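Local coordinates for catalase-3 (Neurospora crassa, PDB 4AJ9), which catalyses the haem-dependent breakdown of hydrogen peroxide to dioxygen and water, protecting cells from peroxide toxicity, at the protoporphyrin IX containing Fe site. Sequence-based numbering; all coordinates share one arbitrary frame. Chains: chain A/B, Catalase-3.

The protoporphyrin IX containing Fe site. Residues chain A 62-65, 102, 121, 123, 136-138, 143, 148, 151, 211-212, 328, 344, 348, 351-352, 355-356, 359; chain B 51. With HEM (protoporphyrin IX containing Fe), chain C.
This is the buried haem pocket of the catalase family, with the HEM cofactor held between a proximal tyrosine and a distal histidine. A:Tyr352, on helix 343-360, bonds HEM FE through its phenolic OH at 2.0 Å, giving the iron near square-pyramidal geometry. On the distal side the A:His65 imidazole lies flat over the pyrrole containing HEM NA, planes 4° apart and centroids separated by 3.4 Å, as expected of the catalytic histidine. A:Phe151 stacks likewise over the NC pyrrole, while A:Val64 lays its CG2 methyl on the face of the ND pyrrole. The amide of A:Asn138, the other catalytic residue, touches methyl HEM CMB.

On the proximal side A:Arg348, bent at chi3 (73°), spreads its guanidinium over the NB pyrrole and donates from NE (3.0 Å) and NH2 (2.8 Å) to A:Tyr352 OH, probably favouring a phenolate. An alanine here, which removes both donors and the cation-pi contact, would probably leave the axial oxygen less well polarised.

A:Arg62 NE (2.7 Å to HEM O1A) and A:Arg102 NH1 (165° at H, to HEM O2A) form hydrogen-bonded salt bridges with one propionate. A:Arg359 grips the other side-on, NE salt-bridged to HEM O2D and NH2 hydrogen-bonded to HEM O1D; A:Gln356 NE2 also donates to HEM O1D. Water 3 bridges HEM O1A and HEM O1D.

In the second shell, A:His212 NE2 accepts a hydrogen bond from A:Arg348 NH1 at 2.8 Å, and A:Val136 O accepts one from NH2, above the carbonyl plane. A:Arg102 also fixes A:His65 O end-on through NH1 and NH2.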
# COMPACT_ATOMS: atom_id res chain seq x y z
N ARG A 62 -6.28 11.68 -8.11
CA ARG A 62 -6.88 12.49 -7.05
C ARG A 62 -8.37 12.21 -6.91
O ARG A 62 -9.07 11.99 -7.91
CB ARG A 62 -6.67 13.97 -7.35
CG ARG A 62 -5.20 14.37 -7.36
CD ARG A 62 -4.98 15.65 -8.19
NE ARG A 62 -3.65 16.22 -7.99
CZ ARG A 62 -2.54 15.77 -8.56
NH1 ARG A 62 -2.58 14.73 -9.38
NH2 ARG A 62 -1.37 16.37 -8.32
N VAL A 63 -8.87 12.20 -5.67
CA VAL A 63 -10.26 11.87 -5.42
C VAL A 63 -11.20 12.91 -6.08
O VAL A 63 -12.26 12.58 -6.58
CB VAL A 63 -10.54 11.67 -3.91
CG1 VAL A 63 -10.43 12.99 -3.14
CG2 VAL A 63 -11.89 11.01 -3.70
N VAL A 64 -10.77 14.17 -6.10
CA VAL A 64 -11.41 15.22 -6.90
C VAL A 64 -10.27 15.97 -7.63
O VAL A 64 -9.10 15.86 -7.23
CB VAL A 64 -12.19 16.22 -6.02
CG1 VAL A 64 -13.43 15.54 -5.39
CG2 VAL A 64 -11.28 16.78 -4.92
N HIS A 65 -10.60 16.70 -8.69
CA HIS A 65 -9.59 17.40 -9.50
C HIS A 65 -8.56 16.45 -10.15
O HIS A 65 -7.41 16.82 -10.35
CB HIS A 65 -8.84 18.46 -8.67
CG HIS A 65 -9.70 19.56 -8.14
ND1 HIS A 65 -9.72 20.83 -8.68
CD2 HIS A 65 -10.58 19.58 -7.10
CE1 HIS A 65 -10.57 21.58 -8.00
NE2 HIS A 65 -11.10 20.85 -7.04
N ARG A 102 -1.06 24.03 -10.33
CA ARG A 102 -1.80 23.04 -11.09
C ARG A 102 -3.21 23.57 -11.30
O ARG A 102 -3.83 24.08 -10.36
CB ARG A 102 -1.82 21.68 -10.37
CG ARG A 102 -2.35 20.52 -11.22
CD ARG A 102 -2.23 19.17 -10.49
NE ARG A 102 -2.92 18.11 -11.23
CZ ARG A 102 -4.21 17.79 -11.07
NH1 ARG A 102 -4.97 18.45 -10.20
NH2 ARG A 102 -4.74 16.82 -11.80
N GLY A 121 -10.03 24.07 -10.68
CA GLY A 121 -9.01 24.26 -9.68
C GLY A 121 -7.90 25.18 -10.15
O GLY A 121 -7.60 25.28 -11.35
N ALA A 123 -4.48 25.78 -8.01
CA ALA A 123 -3.71 25.50 -6.80
C ALA A 123 -2.29 26.02 -6.98
O ALA A 123 -1.61 25.65 -7.95
CB ALA A 123 -3.71 23.97 -6.52
N VAL A 136 -4.80 26.78 -2.20
CA VAL A 136 -5.47 25.78 -3.00
C VAL A 136 -6.84 26.33 -3.37
O VAL A 136 -7.79 26.24 -2.59
CB VAL A 136 -5.59 24.44 -2.22
CG1 VAL A 136 -6.10 23.34 -3.11
CG2 VAL A 136 -4.23 24.05 -1.64
N GLY A 137 -6.92 26.96 -4.54
CA GLY A 137 -8.12 27.69 -4.91
C GLY A 137 -8.84 27.12 -6.11
O GLY A 137 -8.41 26.11 -6.69
N ASN A 138 -9.94 27.77 -6.48
CA ASN A 138 -10.70 27.44 -7.67
C ASN A 138 -10.88 28.72 -8.51
O ASN A 138 -10.56 29.82 -8.05
CB ASN A 138 -12.09 26.88 -7.31
CG ASN A 138 -12.03 25.45 -6.83
OD1 ASN A 138 -11.10 24.73 -7.15
ND2 ASN A 138 -13.04 25.04 -6.05
N PHE A 143 -18.05 28.29 -2.80
CA PHE A 143 -18.15 26.84 -2.90
C PHE A 143 -19.57 26.36 -2.58
O PHE A 143 -20.38 27.11 -2.03
CB PHE A 143 -17.08 26.14 -2.04
CG PHE A 143 -16.78 24.75 -2.49
CD1 PHE A 143 -16.13 24.54 -3.71
CD2 PHE A 143 -17.18 23.66 -1.74
CE1 PHE A 143 -15.87 23.25 -4.16
CE2 PHE A 143 -16.92 22.37 -2.18
CZ PHE A 143 -16.27 22.16 -3.40
N ALA A 148 -17.45 21.06 5.80
CA ALA A 148 -16.64 20.04 5.13
C ALA A 148 -17.19 18.64 5.25
O ALA A 148 -16.85 17.76 4.44
CB ALA A 148 -15.22 20.06 5.68
N PHE A 151 -18.82 17.15 2.17
CA PHE A 151 -18.09 17.10 0.90
C PHE A 151 -18.31 15.78 0.13
O PHE A 151 -18.53 15.81 -1.09
CB PHE A 151 -16.60 17.36 1.10
CG PHE A 151 -15.83 17.60 -0.17
CD1 PHE A 151 -16.07 18.72 -0.95
CD2 PHE A 151 -14.83 16.72 -0.58
CE1 PHE A 151 -15.35 18.95 -2.11
CE2 PHE A 151 -14.10 16.96 -1.73
CZ PHE A 151 -14.36 18.08 -2.51
N ILE A 211 -11.24 31.40 -1.87
CA ILE A 211 -12.61 31.20 -1.39
C ILE A 211 -12.76 31.54 0.09
O ILE A 211 -13.52 32.43 0.45
CB ILE A 211 -13.17 29.79 -1.64
CG1 ILE A 211 -13.22 29.51 -3.15
CG2 ILE A 211 -14.56 29.68 -1.01
CD1 ILE A 211 -13.98 28.25 -3.51
N HIS A 212 -12.03 30.84 0.95
CA HIS A 212 -12.19 31.08 2.38
C HIS A 212 -11.60 32.43 2.76
O HIS A 212 -10.62 32.89 2.18
CB HIS A 212 -11.49 30.02 3.23
CG HIS A 212 -11.78 28.61 2.82
ND1 HIS A 212 -13.03 28.04 2.94
CD2 HIS A 212 -10.98 27.65 2.32
CE1 HIS A 212 -12.99 26.80 2.51
NE2 HIS A 212 -11.76 26.53 2.12
N PHE A 328 -0.90 19.07 -2.95
CA PHE A 328 -1.31 20.34 -2.34
C PHE A 328 -2.04 20.13 -1.03
O PHE A 328 -2.73 19.12 -0.88
CB PHE A 328 -2.22 21.10 -3.28
CG PHE A 328 -1.50 21.72 -4.44
CD1 PHE A 328 -0.82 22.92 -4.29
CD2 PHE A 328 -1.51 21.11 -5.69
CE1 PHE A 328 -0.15 23.49 -5.38
CE2 PHE A 328 -0.84 21.67 -6.76
CZ PHE A 328 -0.16 22.87 -6.61
N LEU A 344 -15.95 24.85 6.29
CA LEU A 344 -15.51 24.16 5.08
C LEU A 344 -13.98 24.04 5.10
O LEU A 344 -13.42 22.96 4.88
CB LEU A 344 -15.97 24.91 3.84
CG LEU A 344 -15.88 24.15 2.51
CD1 LEU A 344 -16.80 22.93 2.54
CD2 LEU A 344 -16.27 25.07 1.36
N ARG A 348 -11.10 20.64 5.39
CA ARG A 348 -10.08 20.43 4.38
C ARG A 348 -8.72 20.15 5.01
O ARG A 348 -7.97 19.34 4.51
CB ARG A 348 -9.97 21.64 3.44
CG ARG A 348 -11.21 21.87 2.58
CD ARG A 348 -11.09 23.18 1.79
NE ARG A 348 -10.14 23.08 0.69
CZ ARG A 348 -9.55 24.12 0.10
NH1 ARG A 348 -9.80 25.36 0.52
NH2 ARG A 348 -8.70 23.92 -0.90
N SER A 351 -8.50 16.61 5.50
CA SER A 351 -8.70 15.78 4.31
C SER A 351 -7.46 15.68 3.41
O SER A 351 -7.13 14.60 2.92
CB SER A 351 -9.90 16.31 3.52
OG SER A 351 -10.10 15.58 2.33
N TYR A 352 -6.79 16.80 3.18
CA TYR A 352 -5.69 16.83 2.22
C TYR A 352 -4.43 16.15 2.74
O TYR A 352 -3.61 15.68 1.96
CB TYR A 352 -5.32 18.24 1.80
CG TYR A 352 -6.34 18.98 0.96
CD1 TYR A 352 -7.56 19.35 1.49
CD2 TYR A 352 -6.03 19.37 -0.35
CE1 TYR A 352 -8.48 20.05 0.74
CE2 TYR A 352 -6.95 20.09 -1.12
CZ TYR A 352 -8.17 20.42 -0.56
OH TYR A 352 -9.08 21.14 -1.29
N THR A 355 -5.51 12.23 2.60
CA THR A 355 -5.65 11.66 1.27
C THR A 355 -4.30 11.38 0.61
O THR A 355 -4.20 10.55 -0.31
CB THR A 355 -6.52 12.57 0.36
OG1 THR A 355 -7.02 11.80 -0.74
CG2 THR A 355 -5.70 13.73 -0.18
N GLN A 356 -3.25 12.05 1.07
CA GLN A 356 -1.93 11.81 0.51
C GLN A 356 -1.50 10.38 0.80
O GLN A 356 -0.76 9.77 0.03
CB GLN A 356 -0.90 12.81 1.04
CG GLN A 356 -1.18 14.28 0.72
CD GLN A 356 -1.67 14.51 -0.70
OE1 GLN A 356 -1.28 13.81 -1.63
NE2 GLN A 356 -2.56 15.50 -0.86
N ARG A 359 -2.97 8.30 -2.05
CA ARG A 359 -2.42 8.57 -3.36
C ARG A 359 -0.94 8.16 -3.48
O ARG A 359 -0.51 7.64 -4.51
CB ARG A 359 -2.62 10.05 -3.69
CG ARG A 359 -2.59 10.38 -5.15
CD ARG A 359 -3.47 11.58 -5.47
NE ARG A 359 -2.91 12.86 -5.01
CZ ARG A 359 -1.89 13.49 -5.60
NH1 ARG A 359 -1.28 12.95 -6.65
NH2 ARG A 359 -1.47 14.66 -5.12
N LEU B 51 -14.89 11.27 6.33
CA LEU B 51 -13.95 11.83 5.36
C LEU B 51 -12.77 10.91 5.08
O LEU B 51 -12.25 10.92 3.97
CB LEU B 51 -13.46 13.24 5.77
CG LEU B 51 -14.32 14.39 5.20
CD1 LEU B 51 -14.21 14.45 3.68
CD2 LEU B 51 -15.80 14.27 5.63
CHA HEM C . -8.15 18.56 -4.35
CHB HEM C . -9.87 23.12 -4.29
CHC HEM C . -13.14 21.91 -0.90
CHD HEM C . -10.87 17.65 -0.36
C1A HEM C . -8.36 19.89 -4.66
C2A HEM C . -7.66 20.66 -5.67
C3A HEM C . -8.14 21.91 -5.65
C4A HEM C . -9.16 21.98 -4.62
CMA HEM C . -7.71 23.08 -6.56
CAA HEM C . -6.59 20.11 -6.63
CBA HEM C . -5.16 20.47 -6.21
CGA HEM C . -4.28 19.85 -7.26
O1A HEM C . -3.66 18.78 -7.01
O2A HEM C . -4.24 20.42 -8.38
C1B HEM C . -10.87 23.22 -3.34
C2B HEM C . -11.52 24.44 -2.93
C3B HEM C . -12.46 24.11 -2.01
C4B HEM C . -12.38 22.67 -1.78
CMB HEM C . -11.18 25.84 -3.53
CAB HEM C . -13.42 25.01 -1.21
CBB HEM C . -13.17 26.31 -0.99
C1C HEM C . -12.78 20.66 -0.41
C2C HEM C . -13.33 19.98 0.74
C3C HEM C . -12.71 18.80 0.87
C4C HEM C . -11.72 18.71 -0.17
CMC HEM C . -14.47 20.53 1.64
CAC HEM C . -12.88 17.70 1.94
CBC HEM C . -13.12 18.06 3.21
C1D HEM C . -9.96 17.50 -1.38
C2D HEM C . -9.17 16.31 -1.57
C3D HEM C . -8.32 16.58 -2.81
C4D HEM C . -8.68 17.92 -3.24
CMD HEM C . -9.18 15.04 -0.70
CAD HEM C . -7.28 15.65 -3.45
CBD HEM C . -5.93 16.19 -3.02
CGD HEM C . -4.82 15.28 -3.51
O1D HEM C . -3.67 15.77 -3.59
O2D HEM C . -5.09 14.08 -3.82
NA HEM C . -9.25 20.74 -4.03
NB HEM C . -11.41 22.18 -2.63
NC HEM C . -11.79 19.86 -0.93
ND HEM C . -9.66 18.42 -2.38
FE HEM C . -10.47 20.34 -2.48
O HOH W 1 -5.81 22.39 -9.46
O HOH W 2 -6.86 12.13 -3.54
O HOH W 3 -2.96 18.05 -4.53